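Uncharacterized protein (Corynebacterium diphtheriae NCTC 13129, PDB 3B4Q) is of unknown function but probably forms the C-terminal, all-helical domain of a protein related to resuscitation-promoting factor Rpf1. Local coordinates at residues Glu67-Tyr70 and Gln71-Thr75. Numbering follows the deposited sequence.
Sequences EAFY and QANRT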
# COMPACT_ATOMS: atom_id res chain seq x y z
N GLU A 67 8.40 5.49 -6.95
CA GLU A 67 9.02 6.26 -5.87
C GLU A 67 8.37 7.62 -5.73
O GLU A 67 8.12 8.10 -4.62
CB GLU A 67 10.55 6.40 -6.10
CG GLU A 67 11.22 7.45 -5.21
CD GLU A 67 11.40 7.00 -3.78
OE1 GLU A 67 11.26 5.78 -3.53
OE2 GLU A 67 11.70 7.85 -2.90
N ALA A 68 8.09 8.26 -6.86
CA ALA A 68 7.52 9.61 -6.81
C ALA A 68 6.13 9.58 -6.23
O ALA A 68 5.78 10.40 -5.38
CB ALA A 68 7.49 10.23 -8.19
N PHE A 69 5.33 8.60 -6.66
CA PHE A 69 3.98 8.48 -6.09
C PHE A 69 3.95 8.10 -4.59
O PHE A 69 3.04 8.48 -3.84
CB PHE A 69 3.12 7.56 -6.92
CG PHE A 69 2.62 8.20 -8.20
CD1 PHE A 69 2.07 9.49 -8.20
CD2 PHE A 69 2.68 7.51 -9.41
CE1 PHE A 69 1.57 10.09 -9.39
CE2 PHE A 69 2.20 8.09 -10.59
CZ PHE A 69 1.66 9.39 -10.58
N TYR A 70 4.96 7.36 -4.14
CA TYR A 70 5.14 7.12 -2.72
C TYR A 70 5.38 8.45 -2.00
O TYR A 70 4.71 8.77 -1.03
CB TYR A 70 6.31 6.16 -2.52
CG TYR A 70 6.74 5.94 -1.08
CD1 TYR A 70 5.90 5.31 -0.16
CD2 TYR A 70 8.02 6.31 -0.66
CE1 TYR A 70 6.32 5.11 1.16
CE2 TYR A 70 8.44 6.09 0.63
CZ TYR A 70 7.60 5.50 1.54
OH TYR A 70 8.01 5.27 2.85
N GLN A 71 6.33 9.24 -2.50
CA GLN A 71 6.65 10.50 -1.81
C GLN A 71 5.49 11.50 -1.87
O GLN A 71 5.30 12.32 -0.97
CB GLN A 71 7.94 11.12 -2.35
CG GLN A 71 9.16 10.21 -2.16
CD GLN A 71 9.58 9.98 -0.70
OE1 GLN A 71 9.07 10.61 0.24
NE2 GLN A 71 10.53 9.05 -0.50
N ALA A 72 4.70 11.40 -2.93
CA ALA A 72 3.57 12.30 -3.07
C ALA A 72 2.36 11.88 -2.24
O ALA A 72 1.38 12.61 -2.17
CB ALA A 72 3.19 12.48 -4.53
N ASN A 73 2.37 10.66 -1.68
CA ASN A 73 1.22 10.13 -0.98
C ASN A 73 1.57 9.37 0.29
O ASN A 73 0.99 8.31 0.58
CB ASN A 73 0.47 9.18 -1.94
CG ASN A 73 -0.14 9.90 -3.10
OD1 ASN A 73 -1.22 10.52 -2.99
ND2 ASN A 73 0.53 9.83 -4.24
N ARG A 74 2.49 9.92 1.08
CA ARG A 74 3.05 9.18 2.21
C ARG A 74 1.99 8.86 3.26
O ARG A 74 2.11 7.86 3.93
CB ARG A 74 4.22 9.96 2.84
CG ARG A 74 5.43 10.09 1.93
CD ARG A 74 6.22 8.79 1.84
NE ARG A 74 6.63 8.29 3.16
CZ ARG A 74 7.81 8.56 3.73
NH1 ARG A 74 8.71 9.32 3.10
NH2 ARG A 74 8.08 8.06 4.94
N THR A 75 0.96 9.70 3.38
CA THR A 75 -0.01 9.56 4.49
C THR A 75 -1.40 9.29 3.95
O THR A 75 -2.38 9.20 4.71
CB THR A 75 -0.07 10.82 5.43
OG1 THR A 75 -0.72 11.88 4.74
CG2 THR A 75 1.31 11.26 5.82
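Arg74 sets its CD over the ring of Tyr70, four residues back. CD stands above the centre of one face, 3.6 Å from the ring centroid and 12° off the normal, a CH-pi contact, while CG and CD also lie against Tyr70 O. Bends at chi2 and chi3 fold the chain back and bring the guanidinium nearly parallel to the ring, the planes 11° apart, with Tyr70 OH over one guanidinium face, toward its rim. Arginine suits this place because a methylene can pack on the aromatic face while the flat guanidinium lies along the hydroxyl end of the ring, near Asp45. The hydroxyl is engaged by Asp45 of helix 39-56, and the ring also stacks with Tyr48 and touches Phe80, which makes this the tightly packed side of the contact.

Toward the C-terminal end of helix 64-72 the backbone pattern changes. Ala72 N still reaches Ala68 O in the regular i to i+4 pattern, but Asn73 N bonds to Tyr70 O, three residues back, at 3.1 Å. Asn73 also turns its side chain back, and ND2 donates to Phe69 O at 2.9 Å, in the carbonyl plane on a lone pair, with a nearly straight N-H...O angle of 164°. The short amide of asparagine can thus bond to a carbonyl of the last turn.

The looser, more solvent-facing side carries a polar chain. Gln71 NE2 donates to Glu67 OE2 at 2.9 Å, meeting the carboxylate from above its plane. Having both a donor and an acceptor, glutamine can serve acid and base at once, although Glu67 OE2 and Arg74 NH1 themselves remain 6.9 Å apart. At the other end of the same amide, Gln71 OE1 accepts from Arg74 NH1 at 3.2 Å, lying in the guanidinium plane.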